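Long-range contacts in serine protease inhibitor (Schistosoma haematobium, PDB 3STO), which probably inhibits serine-type endopeptidases, in the manner of other serpins: residues D317-P321 and Y336-F340; T289-L295 and P371-V377; G45-T49 and Y93-N97. Residue numbers count along the deposited sequence, not the author numbering.

Along the chain, contact 3 comes first. It closes a loop of 43 residues, 27 of them helical, by packing helix 82-101 on helix 43-55. Contact 2 opens next on strand 287-305. Contact 1 opens and closes inside it, with 14 residues between 317-321 and 336-340. Strand 373-376 then closes contact 2. Contact 1 is therefore nested in contact 2, and contact 3 precedes both. Contacts 1 and 3 touch: F340 CZ lies 3.4 Å from T49 CG2. Contact 2 stands at the other end of the molecule, its nearest atoms about 28 Å from contact 1. Even so, strands 287-305 and 339-348 are neighbours in one sheet.

Contact 1 (D317-P321 and Y336-F340); sequences DLFDP and YVNEF
The chain makes a short 3-10 turn at D317-L318, closed by D320 N to D317 O at 3.2 Å, and then runs on as loop through P321. Segment 336-340 is extended at Y336 and V337 and enters strand 339-348. The end-to-end directions of 318-321 and 336-340 differ by 130°. F319 and V337 have the nearest CA atoms, 5.0 Å apart. One nearly linear backbone hydrogen bond joins the segments, from V337 N to L318 O at 3.0 Å. A water lies 2.9 Å from both F319 O and V337 O, within hydrogen-bonding distance of each. V337 (chi1 t) points toward the turn. Its CG2 meets L318 CD2 at 3.6 Å, and its CG1 meets F319 CE1 at 3.8 Å. F319 CZ reaches F340 CD2 at 4.2 Å. On the outer side, Y336 (chi1 p) offers a ring face to P321. The CG of P321 sits 3.7 Å from the centroid of the Y336 ring, a CH-pi contact. L318 and F340 also pack on L50 of helix 43-55, and D317 forms a salt bridge with R62. The arrangement belongs to the serpin fold, where a loop after helix 307-312 packs against the lead-in to strand 339-348 of sheet A.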
loop_
_atom_site.group_PDB
_atom_site.type_symbol
_atom_site.label_atom_id
_atom_site.label_comp_id
_atom_site.label_asym_id
_atom_site.label_seq_id
_atom_site.Cartn_x
_atom_site.Cartn_y
_atom_site.Cartn_z
ATOM N N ASP A 317 -13.015 19.015 2.361
ATOM C CA ASP A 317 -13.073 19.885 3.555
ATOM C C ASP A 317 -11.970 19.615 4.551
ATOM O O ASP A 317 -11.533 20.530 5.226
ATOM C CB ASP A 317 -14.394 19.759 4.287
ATOM C CG ASP A 317 -15.545 20.336 3.512
ATOM O OD1 ASP A 317 -15.361 20.688 2.309
ATOM O OD2 ASP A 317 -16.639 20.421 4.127
ATOM N N LEU A 318 -11.560 18.349 4.673
ATOM C CA LEU A 318 -10.485 17.961 5.587
ATOM C C LEU A 318 -9.224 18.829 5.385
ATOM O O LEU A 318 -8.451 19.060 6.319
ATOM C CB LEU A 318 -10.092 16.508 5.319
ATOM C CG LEU A 318 -9.870 15.441 6.383
ATOM C CD1 LEU A 318 -8.917 14.410 5.839
ATOM C CD2 LEU A 318 -9.384 15.979 7.719
ATOM N N PHE A 319 -9.009 19.280 4.147
ATOM C CA PHE A 319 -7.729 19.879 3.772
ATOM C C PHE A 319 -7.780 21.387 3.684
ATOM O O PHE A 319 -6.862 22.022 3.204
ATOM C CB PHE A 319 -7.213 19.264 2.460
ATOM C CG PHE A 319 -7.120 17.755 2.503
ATOM C CD1 PHE A 319 -6.266 17.132 3.406
ATOM C CD2 PHE A 319 -7.907 16.975 1.671
ATOM C CE1 PHE A 319 -6.190 15.760 3.466
ATOM C CE2 PHE A 319 -7.844 15.591 1.717
ATOM C CZ PHE A 319 -6.986 14.973 2.622
ATOM N N ASP A 320 -8.849 21.951 4.206
ATOM C CA ASP A 320 -9.144 23.364 4.018
ATOM C C ASP A 320 -9.465 24.054 5.347
ATOM O O ASP A 320 -10.422 23.696 6.038
ATOM C CB ASP A 320 -10.299 23.499 3.025
ATOM C CG ASP A 320 -10.743 24.932 2.828
ATOM O OD1 ASP A 320 -10.042 25.853 3.299
ATOM O OD2 ASP A 320 -11.802 25.131 2.195
ATOM N N PRO A 321 -8.649 25.043 5.707
ATOM C CA PRO A 321 -8.759 25.867 6.922
ATOM C C PRO A 321 -10.170 26.409 7.169
ATOM O O PRO A 321 -10.589 26.467 8.308
ATOM C CB PRO A 321 -7.826 27.036 6.631
ATOM C CG PRO A 321 -6.840 26.493 5.666
ATOM C CD PRO A 321 -7.554 25.484 4.827
ATOM N N TYR A 336 -6.954 21.681 10.553
ATOM C CA TYR A 336 -7.172 20.938 9.318
ATOM C C TYR A 336 -5.904 20.177 8.978
ATOM O O TYR A 336 -4.852 20.385 9.598
ATOM C CB TYR A 336 -7.536 21.867 8.170
ATOM C CG TYR A 336 -6.380 22.747 7.765
ATOM C CD1 TYR A 336 -6.001 23.838 8.555
ATOM C CD2 TYR A 336 -5.658 22.487 6.592
ATOM C CE1 TYR A 336 -4.958 24.656 8.183
ATOM C CE2 TYR A 336 -4.606 23.290 6.212
ATOM C CZ TYR A 336 -4.260 24.372 7.010
ATOM O OH TYR A 336 -3.216 25.169 6.631
ATOM N N VAL A 337 -5.993 19.293 7.990
ATOM C CA VAL A 337 -4.847 18.469 7.657
ATOM C C VAL A 337 -3.977 19.170 6.618
ATOM O O VAL A 337 -4.456 19.495 5.535
ATOM C CB VAL A 337 -5.292 17.073 7.180
ATOM C CG1 VAL A 337 -4.095 16.306 6.565
ATOM C CG2 VAL A 337 -5.896 16.303 8.345
ATOM N N ASN A 338 -2.707 19.417 6.943
ATOM C CA ASN A 338 -1.803 20.050 5.982
ATOM C C ASN A 338 -1.257 19.017 4.995
ATOM O O ASN A 338 -1.262 19.245 3.783
ATOM C CB ASN A 338 -0.626 20.717 6.693
ATOM C CG ASN A 338 -1.040 21.880 7.538
ATOM O OD1 ASN A 338 -1.413 21.717 8.710
ATOM N ND2 ASN A 338 -0.979 23.078 6.952
ATOM N N GLU A 339 -0.779 17.888 5.517
ATOM C CA GLU A 339 -0.174 16.846 4.678
ATOM C C GLU A 339 -0.667 15.445 5.054
ATOM O O GLU A 339 -0.912 15.136 6.222
ATOM C CB GLU A 339 1.350 16.883 4.765
ATOM C CG GLU A 339 1.950 18.270 4.709
ATOM C CD GLU A 339 3.469 18.267 4.886
ATOM O OE1 GLU A 339 4.143 17.372 4.321
ATOM O OE2 GLU A 339 3.992 19.160 5.596
ATOM N N PHE A 340 -0.816 14.609 4.042
ATOM C CA PHE A 340 -1.293 13.270 4.218
ATOM C C PHE A 340 -0.325 12.453 3.349
ATOM O O PHE A 340 -0.347 12.494 2.121
ATOM C CB PHE A 340 -2.751 13.190 3.768
ATOM C CG PHE A 340 -3.421 11.858 4.023
ATOM C CD1 PHE A 340 -2.718 10.686 3.995
ATOM C CD2 PHE A 340 -4.776 11.791 4.280
ATOM C CE1 PHE A 340 -3.342 9.465 4.202
ATOM C CE2 PHE A 340 -5.405 10.567 4.492
ATOM C CZ PHE A 340 -4.674 9.402 4.446
HETATM O O HOH W 1 -4.038 21.278 3.248
#

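Contact 2 (T289-L295 and P371-V377); sequences TTVSLRL and PEVDFHV
Five main-chain hydrogen bonds hold strand 373-376 parallel to strand 289-295. V373 N binds T290 O (3.3 Å), S292 N binds V373 O (2.9 Å), F375 N binds S292 O (2.7 Å), R294 N binds F375 O (2.9 Å) and V377 N binds R294 O (2.8 Å). The axes lie 4.6 Å apart at 6°. V291 pairs with V373, S292 with D374, L293 with F375 and R294 with H376. At the start, T290 N donates to E372 OE2 (3.0 Å), and E372 N donates to T290 OG1 (3.0 Å; T290 chi1 p). On the face bearing S292 and R294, S292 OG and H376 NE2 share a hydrogen bond of 3.0 Å. The R294 guanidinium lies flat on the H376 ring (chi1 m), centres 3.6 Å apart, while R294 NH1 forms a salt bridge with E210. The other face is apolar: V291 CG1 meets V373 CG1 (3.8 Å) and F375 CB (3.6 Å), and L293 CD1 meets F375 CD2 (3.8 Å). F375 packs on L259 and V244 beyond. The two sides differ in chemistry: the hydrocarbon face turns into the fold, the polar face is more exposed, and main-chain bonds join the strand following the probable reactive-centre loop.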
loop_
_atom_site.group_PDB
_atom_site.type_symbol
_atom_site.label_atom_id
_atom_site.label_comp_id
_atom_site.label_asym_id
_atom_site.label_seq_id
_atom_site.Cartn_x
_atom_site.Cartn_y
_atom_site.Cartn_z
ATOM N N THR A 289 2.216 -24.911 -12.900
ATOM C CA THR A 289 3.066 -25.044 -14.054
ATOM C C THR A 289 4.490 -25.069 -13.542
ATOM O O THR A 289 4.805 -24.550 -12.452
ATOM C CB THR A 289 2.956 -23.806 -15.001
ATOM O OG1 THR A 289 1.610 -23.319 -15.057
ATOM C CG2 THR A 289 3.368 -24.151 -16.376
ATOM N N THR A 290 5.368 -25.657 -14.337
ATOM C CA THR A 290 6.780 -25.599 -14.023
ATOM C C THR A 290 7.341 -24.391 -14.744
ATOM O O THR A 290 7.135 -24.199 -15.951
ATOM C CB THR A 290 7.533 -26.939 -14.356
ATOM O OG1 THR A 290 7.349 -27.291 -15.731
ATOM C CG2 THR A 290 6.973 -28.060 -13.510
ATOM N N VAL A 291 8.022 -23.556 -13.982
ATOM C CA VAL A 291 8.478 -22.282 -14.494
ATOM C C VAL A 291 9.944 -22.067 -14.225
ATOM O O VAL A 291 10.446 -22.293 -13.100
ATOM C CB VAL A 291 7.689 -21.128 -13.841
ATOM C CG1 VAL A 291 8.122 -19.812 -14.398
ATOM C CG2 VAL A 291 6.233 -21.328 -14.076
ATOM N N SER A 292 10.633 -21.641 -15.275
ATOM C CA SER A 292 11.960 -21.058 -15.128
ATOM C C SER A 292 11.746 -19.562 -14.841
ATOM O O SER A 292 11.318 -18.807 -15.709
ATOM C CB SER A 292 12.763 -21.242 -16.407
ATOM O OG SER A 292 13.924 -20.442 -16.384
ATOM N N LEU A 293 12.003 -19.160 -13.608
ATOM C CA LEU A 293 11.721 -17.808 -13.169
ATOM C C LEU A 293 13.007 -17.030 -12.972
ATOM O O LEU A 293 13.884 -17.457 -12.228
ATOM C CB LEU A 293 10.933 -17.837 -11.850
ATOM C CG LEU A 293 10.747 -16.539 -11.046
ATOM C CD1 LEU A 293 10.012 -15.506 -11.862
ATOM C CD2 LEU A 293 10.000 -16.796 -9.713
ATOM N N ARG A 294 13.123 -15.880 -13.618
ATOM C CA ARG A 294 14.203 -14.962 -13.257
ATOM C C ARG A 294 13.623 -13.660 -12.816
ATOM O O ARG A 294 12.738 -13.108 -13.462
ATOM C CB ARG A 294 15.145 -14.714 -14.422
ATOM C CG ARG A 294 15.639 -15.970 -15.087
ATOM C CD ARG A 294 16.867 -15.653 -15.878
ATOM N NE ARG A 294 17.229 -16.757 -16.732
ATOM C CZ ARG A 294 17.522 -16.614 -18.009
ATOM N NH1 ARG A 294 17.489 -15.405 -18.553
ATOM N NH2 ARG A 294 17.855 -17.666 -18.731
ATOM N N LEU A 295 14.169 -13.144 -11.737
ATOM C CA LEU A 295 13.560 -12.038 -11.053
ATOM C C LEU A 295 14.678 -11.217 -10.427
ATOM O O LEU A 295 15.474 -11.734 -9.652
ATOM C CB LEU A 295 12.569 -12.563 -9.975
ATOM C CG LEU A 295 11.773 -11.561 -9.127
ATOM C CD1 LEU A 295 10.822 -10.741 -10.021
ATOM C CD2 LEU A 295 10.982 -12.217 -7.960
ATOM N N PRO A 371 11.470 -26.889 -17.211
ATOM C CA PRO A 371 10.209 -26.137 -17.078
ATOM C C PRO A 371 9.447 -25.975 -18.395
ATOM O O PRO A 371 10.065 -25.823 -19.443
ATOM C CB PRO A 371 10.673 -24.777 -16.547
ATOM C CG PRO A 371 12.119 -24.670 -17.032
ATOM C CD PRO A 371 12.650 -26.060 -16.908
ATOM N N GLU A 372 8.116 -26.013 -18.343
ATOM C CA GLU A 372 7.314 -25.749 -19.548
ATOM C C GLU A 372 7.329 -24.275 -19.984
ATOM O O GLU A 372 7.071 -23.985 -21.131
ATOM C CB GLU A 372 5.859 -26.192 -19.355
ATOM C CG GLU A 372 5.676 -27.207 -18.231
ATOM C CD GLU A 372 4.264 -27.199 -17.630
ATOM O OE1 GLU A 372 3.291 -26.938 -18.368
ATOM O OE2 GLU A 372 4.124 -27.453 -16.415
ATOM N N VAL A 373 7.617 -23.357 -19.062
ATOM C CA VAL A 373 7.468 -21.921 -19.318
ATOM C C VAL A 373 8.676 -21.105 -18.860
ATOM O O VAL A 373 9.224 -21.344 -17.774
ATOM C CB VAL A 373 6.183 -21.407 -18.607
ATOM C CG1 VAL A 373 6.444 -20.198 -17.798
ATOM C CG2 VAL A 373 5.066 -21.204 -19.604
ATOM N N ASP A 374 9.116 -20.150 -19.677
ATOM C CA ASP A 374 10.114 -19.194 -19.181
ATOM C C ASP A 374 9.401 -17.972 -18.662
ATOM O O ASP A 374 8.460 -17.494 -19.282
ATOM C CB ASP A 374 11.090 -18.770 -20.260
ATOM C CG ASP A 374 12.091 -19.838 -20.562
ATOM O OD1 ASP A 374 12.150 -20.806 -19.778
ATOM O OD2 ASP A 374 12.814 -19.719 -21.578
ATOM N N PHE A 375 9.814 -17.481 -17.508
ATOM C CA PHE A 375 9.252 -16.230 -17.004
ATOM C C PHE A 375 10.432 -15.410 -16.552
ATOM O O PHE A 375 10.850 -15.495 -15.390
ATOM C CB PHE A 375 8.285 -16.485 -15.838
ATOM C CG PHE A 375 7.346 -15.351 -15.563
ATOM C CD1 PHE A 375 6.160 -15.256 -16.241
ATOM C CD2 PHE A 375 7.648 -14.384 -14.598
ATOM C CE1 PHE A 375 5.286 -14.213 -15.975
ATOM C CE2 PHE A 375 6.791 -13.343 -14.334
ATOM C CZ PHE A 375 5.612 -13.243 -15.025
ATOM N N HIS A 376 10.983 -14.635 -17.480
ATOM C CA HIS A 376 12.238 -13.936 -17.231
ATOM C C HIS A 376 12.005 -12.438 -17.136
ATOM O O HIS A 376 11.657 -11.798 -18.111
ATOM C CB HIS A 376 13.255 -14.283 -18.321
ATOM C CG HIS A 376 13.630 -15.724 -18.337
ATOM N ND1 HIS A 376 14.389 -16.284 -19.342
ATOM C CD2 HIS A 376 13.358 -16.724 -17.466
ATOM C CE1 HIS A 376 14.556 -17.568 -19.096
ATOM N NE2 HIS A 376 13.941 -17.860 -17.959
ATOM N N VAL A 377 12.160 -11.896 -15.933
ATOM C CA VAL A 377 11.709 -10.535 -15.654
ATOM C C VAL A 377 12.867 -9.605 -16.040
ATOM O O VAL A 377 13.671 -9.230 -15.203
ATOM C CB VAL A 377 11.215 -10.375 -14.157
ATOM C CG1 VAL A 377 10.755 -8.972 -13.858
ATOM C CG2 VAL A 377 10.094 -11.351 -13.839
#

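Contact 3 (G45-T49 and Y93-N97); sequences GILFT and YQELN
This contact lies in the buried helical part of the serpin fold, behind the central sheet A. Here helix 82-101 packs on helix 43-55, which in serpins runs beneath the shutter region of that sheet. Both segments are alpha-helical: T49 N binds G45 O at 3.1 Å and N97 N binds Y93 O at 3.0 Å. T49 OG1 also returns to G45 O at 2.9 Å. The helix axes cross at -140°, so the two helices run roughly antiparallel. At 10.5 Å the axes are well separated, large side chains between them. The nearest CA atoms, of F48 and Y93, are 5.9 Å apart.

F48 (chi1 m) is the central residue. Its ring reaches across to the other helix, where F48 CZ lies 3.5 Å from L96 CB and 3.7 Å from N97 N. Y93 O sits over one face of this ring. Y93 (chi1 t) lays its own ring beside F48. The ring centroids are 5.1 Å apart and the planes meet obliquely at 69°. Y93 CE1 comes within 3.0 Å of F48 O. L96 (chi1 m) points toward the partner helix, and its CD1 meets L47 CD2 at 4.0 Å. L47 and L96 both touch H19 of helix 18-30.

No hydrogen bond crosses between the segments. The polar end of Y93 binds D140 instead, and N97 ND2 makes a weak bond to E142. T49 points away from 93-97; it and I46 pack on F340 of strand 339-348. The result is aromatic-centred helix packing, with helix 43-55 between sheet A and outer helices of the serpin fold.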
loop_
_atom_site.group_PDB
_atom_site.type_symbol
_atom_site.label_atom_id
_atom_site.label_comp_id
_atom_site.label_asym_id
_atom_site.label_seq_id
_atom_site.Cartn_x
_atom_site.Cartn_y
_atom_site.Cartn_z
ATOM N N GLY A 45 -3.933 1.173 3.726
ATOM C CA GLY A 45 -3.370 2.095 4.670
ATOM C C GLY A 45 -3.957 3.482 4.517
ATOM O O GLY A 45 -4.067 4.195 5.502
ATOM N N ILE A 46 -4.322 3.863 3.290
ATOM C CA ILE A 46 -4.994 5.142 3.055
ATOM C C ILE A 46 -6.375 5.056 3.675
ATOM O O ILE A 46 -6.809 5.981 4.342
ATOM C CB ILE A 46 -5.206 5.467 1.546
ATOM C CG1 ILE A 46 -4.009 5.059 0.683
ATOM C CG2 ILE A 46 -5.551 6.935 1.352
ATOM C CD1 ILE A 46 -2.704 5.703 1.087
ATOM N N LEU A 47 -7.053 3.926 3.461
ATOM C CA LEU A 47 -8.371 3.663 4.062
ATOM C C LEU A 47 -8.380 3.703 5.600
ATOM O O LEU A 47 -9.249 4.323 6.186
ATOM C CB LEU A 47 -8.942 2.333 3.559
ATOM C CG LEU A 47 -10.388 1.997 3.937
ATOM C CD1 LEU A 47 -11.064 1.225 2.837
ATOM C CD2 LEU A 47 -10.440 1.216 5.231
ATOM N N PHE A 48 -7.422 3.042 6.250
ATOM C CA PHE A 48 -7.332 3.065 7.709
ATOM C C PHE A 48 -7.027 4.465 8.257
ATOM O O PHE A 48 -7.552 4.853 9.279
ATOM C CB PHE A 48 -6.241 2.107 8.219
ATOM C CG PHE A 48 -6.512 0.654 7.930
ATOM C CD1 PHE A 48 -7.663 0.259 7.257
ATOM C CD2 PHE A 48 -5.620 -0.328 8.344
ATOM C CE1 PHE A 48 -7.907 -1.085 6.997
ATOM C CE2 PHE A 48 -5.863 -1.674 8.098
ATOM C CZ PHE A 48 -6.998 -2.050 7.423
ATOM N N THR A 49 -6.151 5.209 7.589
ATOM C CA THR A 49 -5.749 6.528 8.057
ATOM C C THR A 49 -6.890 7.536 7.926
ATOM O O THR A 49 -7.250 8.215 8.883
ATOM C CB THR A 49 -4.592 7.043 7.252
ATOM O OG1 THR A 49 -3.464 6.183 7.458
ATOM C CG2 THR A 49 -4.270 8.475 7.667
ATOM N N TYR A 93 -12.997 -0.599 9.356
ATOM C CA TYR A 93 -11.622 -0.354 9.763
ATOM C C TYR A 93 -11.075 -1.462 10.674
ATOM O O TYR A 93 -9.942 -1.932 10.512
ATOM C CB TYR A 93 -11.587 0.996 10.501
ATOM C CG TYR A 93 -10.256 1.349 11.080
ATOM C CD1 TYR A 93 -9.305 1.973 10.301
ATOM C CD2 TYR A 93 -9.933 1.054 12.403
ATOM C CE1 TYR A 93 -8.049 2.306 10.807
ATOM C CE2 TYR A 93 -8.668 1.376 12.928
ATOM C CZ TYR A 93 -7.729 2.015 12.109
ATOM O OH TYR A 93 -6.460 2.380 12.536
ATOM N N GLN A 94 -11.878 -1.861 11.649
ATOM C CA GLN A 94 -11.433 -2.828 12.636
ATOM C C GLN A 94 -11.439 -4.226 12.075
ATOM O O GLN A 94 -10.545 -4.999 12.344
ATOM C CB GLN A 94 -12.304 -2.768 13.877
ATOM C CG GLN A 94 -11.779 -1.741 14.847
ATOM C CD GLN A 94 -12.703 -1.473 16.001
ATOM O OE1 GLN A 94 -12.346 -0.712 16.894
ATOM N NE2 GLN A 94 -13.907 -2.082 15.990
ATOM N N GLU A 95 -12.457 -4.536 11.295
ATOM C CA GLU A 95 -12.554 -5.822 10.677
ATOM C C GLU A 95 -11.300 -6.043 9.796
ATOM O O GLU A 95 -10.607 -7.046 9.937
ATOM C CB GLU A 95 -13.828 -5.864 9.856
ATOM C CG GLU A 95 -14.164 -7.217 9.302
ATOM C CD GLU A 95 -14.632 -8.174 10.382
ATOM O OE1 GLU A 95 -14.697 -7.752 11.566
ATOM O OE2 GLU A 95 -14.935 -9.341 10.034
ATOM N N LEU A 96 -10.982 -5.076 8.939
ATOM C CA LEU A 96 -9.834 -5.172 8.041
ATOM C C LEU A 96 -8.520 -5.219 8.804
ATOM O O LEU A 96 -7.603 -5.988 8.487
ATOM C CB LEU A 96 -9.829 -4.015 7.041
ATOM C CG LEU A 96 -10.964 -4.059 6.021
ATOM C CD1 LEU A 96 -11.052 -2.768 5.175
ATOM C CD2 LEU A 96 -10.820 -5.293 5.147
ATOM N N ASN A 97 -8.427 -4.409 9.830
ATOM C CA ASN A 97 -7.233 -4.428 10.663
ATOM C C ASN A 97 -7.053 -5.778 11.385
ATOM O O ASN A 97 -5.957 -6.343 11.417
ATOM C CB ASN A 97 -7.274 -3.257 11.662
ATOM C CG ASN A 97 -5.978 -3.096 12.412
ATOM O OD1 ASN A 97 -4.977 -2.765 11.800
ATOM N ND2 ASN A 97 -5.970 -3.351 13.724
#